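Long form salivary protein D7L1 (Anopheles stephensi, PDB 3NHI) binds and sequesters host mediators such as cysteinyl leukotrienes, and binds stable thromboxane A2 analogues, thereby aiding the mosquito's blood feeding. Local coordinates at residues A38-E42 with Y116-H120; Y32-W36 with D45-Y51; E91-Y95 with L126-Y131. One frame throughout, in Å; residues are numbered along the deposited sequence. Where two conformers were deposited one is given.

Overall arrangement
All three contacts lie in the N-terminal half of this all-helical odorant-binding-type protein. Along the chain contact 2 closes first, joining helix 28-37 to helix 46-58. Contact 1 starts between its two segments, in the loop 38-42, and reaches helix 109-130; contact 3 ties helix 89-101 to the C-terminal end of that same helix. Centres of contacts 1 and 2 are about 10 Å apart and those of 1 and 3 about 13 Å, and both pairs touch, whereas the centres of contacts 2 and 3 are about 22 Å apart and the two do not meet. Contacts 1 and 2 line the bound fatty acid directly; contact 3 borders it through S127.

Contact 1: residues A38-E42 with Y116-H120; sequences AWRLE and YLPVH. With EAH ((5S,7E,9E,11Z,14Z)-5-hydroxyicosa-7,9,11,14-tetraenoic acid), chain B.
The imidazole of H120, on helix 109-130, donates from NE2 to a backbone carbonyl, W39 O, in a loop far from that helix in sequence (2.8 Å, N-H...O 145°). The oxygen lies in the imidazole plane, but the donor sits above the carbonyl plane, 39° out of it, and so is not on a lone pair. L41 then packs on the same ring: its CD1 stands over one face, 3.8 Å from the ring centroid, a CH-pi contact offset toward the rim. With CG of H120 anti to the backbone N (chi1 177°), the imidazole projects off its helix to the loop, where the bond and the leucine methyl together restrain its rotation. L41 CB also meets L117 CD1 at 3.9 Å, while L41 CD2 turns to the lipid, 3.7 Å from EAH C15.

W39 has positive phi as the C-prime residue of a Schellman motif closing helix 28-37. Its indole lies flat against the polyene, with EAH C10 3.4 Å above the ring plane, and its NE1 donates to the lipid hydroxyl EAH O3 at 2.9 Å. This residue binds leukotriene C4. The lipid tail runs on to Y116, whose OH is 3.5 Å from EAH C19. The loop thus bridges helices 28-37 and 46-58 and lies against helix 109-130, while Y116 OH bonds Y95 OH of helix 89-101.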
loop_
_atom_site.group_PDB
_atom_site.type_symbol
_atom_site.label_atom_id
_atom_site.label_comp_id
_atom_site.label_asym_id
_atom_site.label_seq_id
_atom_site.Cartn_x
_atom_site.Cartn_y
_atom_site.Cartn_z
ATOM N N ALA A 38 -15.355 1.001 -11.376
ATOM C CA ALA A 38 -16.255 -0.019 -11.898
ATOM C C ALA A 38 -15.486 -1.176 -12.540
ATOM O O ALA A 38 -16.083 -2.052 -13.167
ATOM C CB ALA A 38 -17.222 0.603 -12.901
ATOM N N TRP A 39 -14.161 -1.177 -12.377
ATOM C CA TRP A 39 -13.289 -2.216 -12.944
ATOM C C TRP A 39 -13.403 -2.309 -14.473
ATOM O O TRP A 39 -13.380 -3.392 -15.063
ATOM C CB TRP A 39 -13.492 -3.570 -12.236
ATOM C CG TRP A 39 -12.804 -3.627 -10.896
ATOM C CD1 TRP A 39 -13.105 -2.891 -9.783
ATOM C CD2 TRP A 39 -11.701 -4.464 -10.540
ATOM N NE1 TRP A 39 -12.255 -3.221 -8.751
ATOM C CE2 TRP A 39 -11.379 -4.184 -9.189
ATOM C CE3 TRP A 39 -10.947 -5.423 -11.232
ATOM C CZ2 TRP A 39 -10.334 -4.837 -8.515
ATOM C CZ3 TRP A 39 -9.905 -6.075 -10.560
ATOM C CH2 TRP A 39 -9.610 -5.774 -9.215
ATOM N N ARG A 40 -13.539 -1.142 -15.092
ATOM C CA ARG A 40 -13.517 -1.039 -16.540
ATOM C C ARG A 40 -12.161 -0.491 -16.951
ATOM O O ARG A 40 -11.747 0.570 -16.482
ATOM C CB ARG A 40 -14.646 -0.133 -17.027
ATOM C CG ARG A 40 -16.027 -0.744 -16.815
ATOM C CD ARG A 40 -17.136 0.242 -17.131
ATOM N NE ARG A 40 -17.211 0.528 -18.562
ATOM C CZ ARG A 40 -18.082 1.364 -19.121
ATOM N NH1 ARG A 40 -18.968 2.017 -18.375
ATOM N NH2 ARG A 40 -18.061 1.549 -20.435
ATOM N N LEU A 41 -11.464 -1.231 -17.808
ATOM C CA LEU A 41 -10.152 -0.800 -18.295
ATOM C C LEU A 41 -10.310 0.150 -19.479
ATOM O O LEU A 41 -9.932 -0.150 -20.615
ATOM C CB LEU A 41 -9.255 -2.000 -18.615
ATOM C CG LEU A 41 -8.718 -2.789 -17.418
ATOM C CD1 LEU A 41 -7.884 -3.965 -17.906
ATOM C CD2 LEU A 41 -7.891 -1.888 -16.513
ATOM N N GLU A 42 -10.889 1.304 -19.169
ATOM C CA GLU A 42 -11.254 2.323 -20.133
ATOM C C GLU A 42 -10.968 3.689 -19.505
ATOM O O GLU A 42 -10.925 3.804 -18.277
ATOM C CB GLU A 42 -12.747 2.228 -20.470
ATOM C CG GLU A 42 -13.203 0.917 -21.080
ATOM C CD GLU A 42 -14.715 0.761 -21.043
ATOM O OE1 GLU A 42 -15.431 1.720 -21.400
ATOM O OE2 GLU A 42 -15.189 -0.327 -20.666
ATOM N N TYR A 116 -3.514 -8.121 -21.549
ATOM C CA TYR A 116 -4.379 -8.445 -20.430
ATOM C C TYR A 116 -5.857 -8.148 -20.686
ATOM O O TYR A 116 -6.725 -8.791 -20.098
ATOM C CB TYR A 116 -3.893 -7.796 -19.120
ATOM C CG TYR A 116 -4.630 -8.342 -17.918
ATOM C CD1 TYR A 116 -4.382 -9.635 -17.459
ATOM C CD2 TYR A 116 -5.611 -7.582 -17.273
ATOM C CE1 TYR A 116 -5.086 -10.156 -16.375
ATOM C CE2 TYR A 116 -6.315 -8.085 -16.189
ATOM C CZ TYR A 116 -6.048 -9.368 -15.751
ATOM O OH TYR A 116 -6.764 -9.872 -14.684
ATOM N N LEU A 117 -6.146 -7.203 -21.584
ATOM C CA LEU A 117 -7.521 -6.754 -21.789
ATOM C C LEU A 117 -8.564 -7.856 -22.006
ATOM O O LEU A 117 -9.566 -7.865 -21.303
ATOM C CB LEU A 117 -7.603 -5.685 -22.893
ATOM C CG LEU A 117 -8.969 -4.997 -23.054
ATOM C CD1 LEU A 117 -9.409 -4.254 -21.789
ATOM C CD2 LEU A 117 -8.978 -4.059 -24.253
ATOM N N PRO A 118 -8.331 -8.806 -22.940
ATOM C CA PRO A 118 -9.353 -9.854 -23.077
ATOM C C PRO A 118 -9.440 -10.789 -21.871
ATOM O O PRO A 118 -10.511 -11.322 -21.571
ATOM C CB PRO A 118 -8.915 -10.622 -24.333
ATOM C CG PRO A 118 -7.466 -10.311 -24.488
ATOM C CD PRO A 118 -7.275 -8.925 -23.962
ATOM N N VAL A 119 -8.319 -10.988 -21.185
ATOM C CA VAL A 119 -8.317 -11.791 -19.960
ATOM C C VAL A 119 -9.179 -11.109 -18.896
ATOM O O VAL A 119 -10.030 -11.746 -18.262
ATOM C CB VAL A 119 -6.881 -12.021 -19.431
ATOM C CG1 VAL A 119 -6.905 -12.913 -18.185
ATOM C CG2 VAL A 119 -6.002 -12.641 -20.521
ATOM N N HIS A 120 -8.980 -9.802 -18.742
ATOM C CA HIS A 120 -9.806 -8.981 -17.867
ATOM C C HIS A 120 -11.279 -9.058 -18.246
ATOM O O HIS A 120 -12.145 -9.273 -17.385
ATOM C CB HIS A 120 -9.329 -7.532 -17.911
ATOM C CG HIS A 120 -10.163 -6.602 -17.089
ATOM N ND1 HIS A 120 -10.001 -6.466 -15.727
ATOM C CD2 HIS A 120 -11.168 -5.768 -17.438
ATOM C CE1 HIS A 120 -10.872 -5.579 -15.274
ATOM N NE2 HIS A 120 -11.594 -5.143 -16.291
HETATM O O1 EAH B . -12.411 -2.475 0.532
HETATM C C1 EAH B . -12.347 -2.138 -0.677
HETATM O O2 EAH B . -12.515 -0.954 -1.060
HETATM C C2 EAH B . -12.048 -3.209 -1.708
HETATM C C3 EAH B . -12.352 -2.714 -3.124
HETATM C C4 EAH B . -11.108 -2.134 -3.794
HETATM C C5 EAH B . -11.446 -1.619 -5.177
HETATM O O3 EAH B . -11.667 -2.657 -5.985
HETATM C C6 EAH B . -10.296 -0.775 -5.721
HETATM C C7 EAH B . -10.536 -0.374 -7.167
HETATM C C8 EAH B . -9.608 -1.141 -8.085
HETATM C C9 EAH B . -9.996 -0.918 -9.473
HETATM C C10 EAH B . -9.310 -1.715 -10.290
HETATM C C11 EAH B . -9.739 -1.456 -11.662
HETATM C C12 EAH B . -9.305 -2.151 -12.718
HETATM C C13 EAH B . -8.300 -3.275 -12.622
HETATM C C14 EAH B . -6.926 -2.699 -12.887
HETATM C C15 EAH B . -5.994 -3.287 -13.641
HETATM C C16 EAH B . -6.188 -4.621 -14.318
HETATM C C17 EAH B . -5.501 -5.696 -13.490
HETATM C C18 EAH B . -6.492 -6.365 -12.548
HETATM C C19 EAH B . -5.942 -7.694 -12.056
HETATM C C20 EAH B . -6.876 -8.319 -11.046
#

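Contact 2: residues Y32-W36 with D45-Y51; sequences YMTLW and DAITHCY. With EAH ((5S,7E,9E,11Z,14Z)-5-hydroxyicosa-7,9,11,14-tetraenoic acid), chain B.
W36 and Y51 lie face to face in an offset stack, the planes only 3° apart and the six-membered ring centroids separated by 3.9 Å. The two side chains point opposite ways, so the tyrosine ring extends beneath the indole while Y51 CB rests over the six-membered ring of W36 as a CH-pi partner. The opposite indole face is met by the carbonyl oxygen Y32 O, one turn earlier. At the indole edge, NE1 makes a weak, in-plane bond to T48 OG1 (3.4 Å), and it also bonds weakly to E42 O; T48 OG1 has P43 O as its stronger partner.

These residues connect consecutive helices of the odorant-binding fold, 28-37 and 46-58, whose local axes run 46° apart at 11.9 Å. The pair borders the lipid: Y51 OH approaches EAH C10 at 3.3 Å, and both aromatic residues belong to the thromboxane A2 site.

Farther from the pocket, Y32 and D45 meet with ring and carboxylate nearly coplanar, and Y32 OH donates to D45 OD1 in a very short bond of 2.5 Å. D45 is the N-cap of helix 46-58; chi1 of 66° turns its carboxylate back over the first turn, where OD2 accepts from T48 N and weakly from I47 N. I47 crosses Y32 at about a right angle, laying CG2 over the phenol face 4.1 Å from its centroid and reaching W36 CH2 with the same methyl.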
loop_
_atom_site.group_PDB
_atom_site.type_symbol
_atom_site.label_atom_id
_atom_site.label_comp_id
_atom_site.label_asym_id
_atom_site.label_seq_id
_atom_site.Cartn_x
_atom_site.Cartn_y
_atom_site.Cartn_z
ATOM N N TYR A 32 -11.885 9.145 -15.116
ATOM C CA TYR A 32 -11.070 7.938 -15.002
ATOM C C TYR A 32 -11.423 7.148 -13.750
ATOM O O TYR A 32 -11.589 5.928 -13.811
ATOM C CB TYR A 32 -9.576 8.281 -15.020
ATOM C CG TYR A 32 -9.074 8.671 -16.391
ATOM C CD1 TYR A 32 -8.515 7.725 -17.247
ATOM C CD2 TYR A 32 -9.175 9.984 -16.838
ATOM C CE1 TYR A 32 -8.059 8.083 -18.511
ATOM C CE2 TYR A 32 -8.732 10.352 -18.096
ATOM C CZ TYR A 32 -8.174 9.402 -18.926
ATOM O OH TYR A 32 -7.744 9.792 -20.172
ATOM N N MET A 33 -11.564 7.840 -12.621
ATOM C CA MET A 33 -11.903 7.159 -11.377
ATOM C C MET A 33 -13.240 6.411 -11.467
ATOM O O MET A 33 -13.343 5.288 -10.982
ATOM C CB MET A 33 -11.866 8.104 -10.172
ATOM C CG MET A 33 -11.946 7.364 -8.842
ATOM S SD MET A 33 -11.256 8.241 -7.437
ATOM C CE MET A 33 -12.304 9.691 -7.401
ATOM N N THR A 34 -14.239 7.014 -12.108
ATOM C CA THR A 34 -15.555 6.378 -12.280
ATOM C C THR A 34 -15.460 5.063 -13.058
ATOM O O THR A 34 -16.062 4.053 -12.671
ATOM C CB THR A 34 -16.564 7.327 -12.975
ATOM O OG1 THR A 34 -16.656 8.550 -12.235
ATOM C CG2 THR A 34 -17.953 6.695 -13.067
ATOM N N LEU A 35 -14.703 5.079 -14.151
ATOM C CA LEU A 35 -14.508 3.881 -14.961
ATOM C C LEU A 35 -13.693 2.829 -14.210
ATOM O O LEU A 35 -14.066 1.657 -14.173
ATOM C CB LEU A 35 -13.857 4.237 -16.306
ATOM C CG LEU A 35 -14.802 4.867 -17.344
ATOM C CD1 LEU A 35 -14.020 5.608 -18.419
ATOM C CD2 LEU A 35 -15.720 3.821 -17.973
ATOM N N TRP A 36 -12.589 3.254 -13.599
ATOM C CA TRP A 36 -11.715 2.314 -12.903
ATOM C C TRP A 36 -12.373 1.733 -11.650
ATOM O O TRP A 36 -12.169 0.560 -11.344
ATOM C CB TRP A 36 -10.361 2.949 -12.556
ATOM C CG TRP A 36 -9.573 3.454 -13.734
ATOM C CD1 TRP A 36 -9.825 3.234 -15.065
ATOM C CD2 TRP A 36 -8.384 4.250 -13.677
ATOM N NE1 TRP A 36 -8.870 3.860 -15.835
ATOM C CE2 TRP A 36 -7.977 4.491 -15.009
ATOM C CE3 TRP A 36 -7.630 4.795 -12.626
ATOM C CZ2 TRP A 36 -6.842 5.245 -15.320
ATOM C CZ3 TRP A 36 -6.500 5.550 -12.936
ATOM C CH2 TRP A 36 -6.121 5.770 -14.271
ATOM N N ASP A 45 -6.411 4.599 -23.485
ATOM C CA ASP A 45 -5.319 5.549 -23.663
ATOM C C ASP A 45 -4.194 5.253 -22.683
ATOM O O ASP A 45 -4.337 4.365 -21.841
ATOM C CB ASP A 45 -5.816 7.009 -23.557
ATOM C CG ASP A 45 -6.333 7.380 -22.165
ATOM O OD1 ASP A 45 -7.091 8.368 -22.085
ATOM O OD2 ASP A 45 -5.983 6.737 -21.155
ATOM N N ALA A 46 -3.094 5.996 -22.787
ATOM C CA ALA A 46 -1.883 5.741 -22.006
ATOM C C ALA A 46 -2.073 5.863 -20.494
ATOM O O ALA A 46 -1.366 5.213 -19.733
ATOM C CB ALA A 46 -0.757 6.657 -22.458
ATOM N N ILE A 47 -3.022 6.694 -20.064
ATOM C CA ILE A 47 -3.320 6.834 -18.636
ATOM C C ILE A 47 -3.831 5.495 -18.100
ATOM O O ILE A 47 -3.289 4.963 -17.134
ATOM C CB ILE A 47 -4.319 7.998 -18.364
ATOM C CG1 ILE A 47 -3.671 9.339 -18.724
ATOM C CG2 ILE A 47 -4.763 7.999 -16.889
ATOM C CD1 ILE A 47 -4.641 10.505 -18.857
ATOM N N THR A 48 -4.842 4.936 -18.757
ATOM C CA THR A 48 -5.347 3.620 -18.390
ATOM C C THR A 48 -4.311 2.522 -18.612
ATOM O O THR A 48 -4.180 1.628 -17.772
ATOM C CB THR A 48 -6.616 3.292 -19.162
ATOM O OG1 THR A 48 -7.576 4.331 -18.925
ATOM C CG2 THR A 48 -7.204 1.955 -18.716
ATOM N N HIS A 49 -3.554 2.591 -19.712
ATOM C CA HIS A 49 -2.558 1.551 -19.987
ATOM C C HIS A 49 -1.587 1.424 -18.820
ATOM O O HIS A 49 -1.331 0.316 -18.335
ATOM C CB HIS A 49 -1.746 1.805 -21.264
ATOM C CG HIS A 49 -2.568 1.960 -22.505
ATOM N ND1 HIS A 49 -2.095 2.627 -23.617
ATOM C CD2 HIS A 49 -3.819 1.545 -22.818
ATOM C CE1 HIS A 49 -3.017 2.608 -24.561
ATOM N NE2 HIS A 49 -4.073 1.962 -24.104
ATOM N N CYS A 50 -1.054 2.552 -18.352
ATOM C CA CYS A 50 -0.066 2.478 -17.288
ATOM C C CYS A 50 -0.684 2.197 -15.934
ATOM O O CYS A 50 -0.045 1.598 -15.066
ATOM C CB CYS A 50 0.824 3.720 -17.263
ATOM S SG CYS A 50 1.934 3.847 -18.688
ATOM N N TYR A 51 -1.938 2.602 -15.752
ATOM C CA TYR A 51 -2.675 2.187 -14.567
ATOM C C TYR A 51 -2.800 0.659 -14.511
ATOM O O TYR A 51 -2.522 0.040 -13.477
ATOM C CB TYR A 51 -4.050 2.862 -14.500
ATOM C CG TYR A 51 -4.902 2.327 -13.379
ATOM C CD1 TYR A 51 -4.618 2.648 -12.052
ATOM C CD2 TYR A 51 -6.002 1.516 -13.650
ATOM C CE1 TYR A 51 -5.408 2.158 -11.014
ATOM C CE2 TYR A 51 -6.789 1.017 -12.629
ATOM C CZ TYR A 51 -6.484 1.336 -11.323
ATOM O OH TYR A 51 -7.278 0.834 -10.320
HETATM O O1 EAH B . -12.411 -2.475 0.532
HETATM C C1 EAH B . -12.347 -2.138 -0.677
HETATM O O2 EAH B . -12.515 -0.954 -1.060
HETATM C C2 EAH B . -12.048 -3.209 -1.708
HETATM C C3 EAH B . -12.352 -2.714 -3.124
HETATM C C4 EAH B . -11.108 -2.134 -3.794
HETATM C C5 EAH B . -11.446 -1.619 -5.177
HETATM O O3 EAH B . -11.667 -2.657 -5.985
HETATM C C6 EAH B . -10.296 -0.775 -5.721
HETATM C C7 EAH B . -10.536 -0.374 -7.167
HETATM C C8 EAH B . -9.608 -1.141 -8.085
HETATM C C9 EAH B . -9.996 -0.918 -9.473
HETATM C C10 EAH B . -9.310 -1.715 -10.290
HETATM C C11 EAH B . -9.739 -1.456 -11.662
HETATM C C12 EAH B . -9.305 -2.151 -12.718
HETATM C C13 EAH B . -8.300 -3.275 -12.622
HETATM C C14 EAH B . -6.926 -2.699 -12.887
HETATM C C15 EAH B . -5.994 -3.287 -13.641
HETATM C C16 EAH B . -6.188 -4.621 -14.318
HETATM C C17 EAH B . -5.501 -5.696 -13.490
HETATM C C18 EAH B . -6.492 -6.365 -12.548
HETATM C C19 EAH B . -5.942 -7.694 -12.056
HETATM C C20 EAH B . -6.876 -8.319 -11.046
#

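Contact 3: residues E91-Y95 with L126-Y131; sequences EVTEY and LSRQLY
The ring of Y95 receives L130 CD1 at its edge, in the ring plane and 3.9 Å from Y95 CD2, whereas L126 CD2 and S127 CB come to it obliquely. F123 also meets this ring, with planes about 30° apart, and V119 touches Y95. The phenol lies antiparallel to the L130 side chain and ends beside S127, whose CB is 3.4 Å from Y95 OH. A chi1 of -175° swings the ring away from its own backbone N and out to helix 109-130. Y131 adds its own ring at the far end: its CE2 lies 4.4 Å from Y95 CE2, and its edge takes S127 O in plane. Polar needs are met outside this pair of segments, since the Y95 hydroxyl has its partner in Y116 and S127 OG bonds V124 O.

Helix 89-101 and the C-terminal end of helix 109-130 cross steeply here, their local axes 103° apart at 11.2 Å, a join between two helices of the all-helical odorant-binding fold. L126 fills the place where they cross. Its CD2 rests near the helix backbone, 3.5 Å from E91 O, and also touches Y95 CB at 3.7 Å. The other methyl, CD1, meets V92 CG2, the two side chains crossing at about a right angle. Beyond the interface, V92 touches Y78 and Y95 touches I74, both of helix 73-85, while S127 contacts W39 and the bound lipid.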
loop_
_atom_site.group_PDB
_atom_site.type_symbol
_atom_site.label_atom_id
_atom_site.label_comp_id
_atom_site.label_asym_id
_atom_site.label_seq_id
_atom_site.Cartn_x
_atom_site.Cartn_y
_atom_site.Cartn_z
ATOM N N GLU A 91 -12.957 -22.255 -12.924
ATOM C CA GLU A 91 -12.777 -20.898 -13.449
ATOM C C GLU A 91 -11.363 -20.391 -13.179
ATOM O O GLU A 91 -10.763 -19.720 -14.017
ATOM C CB GLU A 91 -13.824 -19.946 -12.856
ATOM C CG GLU A 91 -15.222 -20.161 -13.413
ATOM C CD GLU A 91 -16.296 -19.393 -12.663
ATOM O OE1 GLU A 91 -17.449 -19.884 -12.613
ATOM O OE2 GLU A 91 -15.992 -18.306 -12.123
ATOM N N VAL A 92 -10.839 -20.712 -11.999
ATOM C CA VAL A 92 -9.470 -20.353 -11.634
ATOM C C VAL A 92 -8.451 -20.948 -12.617
ATOM O O VAL A 92 -7.538 -20.250 -13.072
ATOM C CB VAL A 92 -9.165 -20.788 -10.183
ATOM C CG1 VAL A 92 -7.688 -20.593 -9.843
ATOM C CG2 VAL A 92 -10.041 -20.005 -9.200
ATOM N N THR A 93 -8.614 -22.227 -12.947
ATOM C CA THR A 93 -7.779 -22.883 -13.953
ATOM C C THR A 93 -7.886 -22.187 -15.317
ATOM O O THR A 93 -6.878 -21.988 -16.002
ATOM C CB THR A 93 -8.175 -24.362 -14.048
ATOM O OG1 THR A 93 -7.671 -25.029 -12.887
ATOM C CG2 THR A 93 -7.621 -25.033 -15.311
ATOM N N GLU A 94 -9.108 -21.814 -15.700
ATOM C CA GLU A 94 -9.321 -21.128 -16.970
ATOM C C GLU A 94 -8.625 -19.761 -16.979
ATOM O O GLU A 94 -8.037 -19.372 -17.988
ATOM C CB GLU A 94 -10.823 -21.005 -17.290
ATOM C CG GLU A 94 -11.504 -22.350 -17.639
ATOM C CD GLU A 94 -13.027 -22.354 -17.471
ATOM O OE1 GLU A 94 -13.614 -21.411 -16.886
ATOM O OE2 GLU A 94 -13.647 -23.347 -17.907
ATOM N N TYR A 95 -8.665 -19.054 -15.848
ATOM C CA TYR A 95 -7.985 -17.761 -15.707
ATOM C C TYR A 95 -6.466 -17.929 -15.820
ATOM O O TYR A 95 -5.809 -17.218 -16.577
ATOM C CB TYR A 95 -8.394 -17.154 -14.364
ATOM C CG TYR A 95 -7.917 -15.758 -14.024
ATOM C CD1 TYR A 95 -7.538 -14.828 -14.997
ATOM C CD2 TYR A 95 -7.885 -15.358 -12.685
ATOM C CE1 TYR A 95 -7.131 -13.540 -14.622
ATOM C CE2 TYR A 95 -7.476 -14.092 -12.317
ATOM C CZ TYR A 95 -7.094 -13.194 -13.281
ATOM O OH TYR A 95 -6.706 -11.937 -12.875
ATOM N N LEU A 126 -14.184 -12.938 -11.371
ATOM C CA LEU A 126 -13.306 -13.864 -10.665
ATOM C C LEU A 126 -12.078 -13.139 -10.109
ATOM O O LEU A 126 -11.699 -13.356 -8.949
ATOM C CB LEU A 126 -12.877 -15.019 -11.570
ATOM C CG LEU A 126 -11.811 -15.957 -10.987
ATOM C CD1 LEU A 126 -12.345 -16.720 -9.792
ATOM C CD2 LEU A 126 -11.304 -16.917 -12.053
ATOM N N SER A 127 -11.468 -12.267 -10.910
ATOM C CA SER A 127 -10.277 -11.564 -10.457
ATOM C C SER A 127 -10.566 -10.698 -9.233
ATOM O O SER A 127 -9.731 -10.585 -8.336
ATOM C CB SER A 127 -9.664 -10.737 -11.592
ATOM O OG SER A 127 -10.366 -9.521 -11.839
ATOM N N ARG A 128 -11.760 -10.108 -9.189
ATOM C CA ARG A 128 -12.160 -9.302 -8.047
ATOM C C ARG A 128 -12.402 -10.145 -6.804
ATOM O O ARG A 128 -12.190 -9.672 -5.681
ATOM C CB ARG A 128 -13.399 -8.466 -8.367
ATOM C CG ARG A 128 -13.138 -7.461 -9.464
ATOM C CD ARG A 128 -14.369 -6.634 -9.781
ATOM N NE ARG A 128 -14.670 -5.697 -8.700
ATOM C CZ ARG A 128 -15.631 -4.780 -8.727
ATOM N NH1 ARG A 128 -16.419 -4.657 -9.788
ATOM N NH2 ARG A 128 -15.798 -3.980 -7.684
ATOM N N GLN A 129 -12.822 -11.398 -6.981
ATOM C CA GLN A 129 -12.909 -12.328 -5.855
ATOM C C GLN A 129 -11.516 -12.725 -5.378
ATOM O O GLN A 129 -11.219 -12.632 -4.184
ATOM C CB GLN A 129 -13.719 -13.572 -6.222
ATOM C CG GLN A 129 -15.214 -13.294 -6.413
ATOM C CD GLN A 129 -15.858 -12.696 -5.166
ATOM O OE1 GLN A 129 -15.781 -13.275 -4.087
ATOM N NE2 GLN A 129 -16.495 -11.540 -5.315
ATOM N N LEU A 130 -10.643 -13.115 -6.306
ATOM C CA LEU A 130 -9.319 -13.616 -5.923
ATOM C C LEU A 130 -8.450 -12.551 -5.279
ATOM O O LEU A 130 -7.738 -12.830 -4.313
ATOM C CB LEU A 130 -8.572 -14.218 -7.120
ATOM C CG LEU A 130 -9.261 -15.395 -7.795
ATOM C CD1 LEU A 130 -8.318 -15.997 -8.821
ATOM C CD2 LEU A 130 -9.715 -16.446 -6.784
ATOM N N TYR A 131 -8.500 -11.335 -5.823
ATOM C CA TYR A 131 -7.613 -10.256 -5.395
ATOM C C TYR A 131 -8.309 -9.169 -4.575
ATOM O O TYR A 131 -7.857 -8.017 -4.530
ATOM C CB TYR A 131 -6.863 -9.662 -6.603
ATOM C CG TYR A 131 -5.866 -10.629 -7.215
ATOM C CD1 TYR A 131 -4.567 -10.744 -6.706
ATOM C CD2 TYR A 131 -6.223 -11.451 -8.292
ATOM C CE1 TYR A 131 -3.647 -11.650 -7.259
ATOM C CE2 TYR A 131 -5.311 -12.350 -8.846
ATOM C CZ TYR A 131 -4.031 -12.446 -8.335
ATOM O OH TYR A 131 -3.143 -13.341 -8.882
#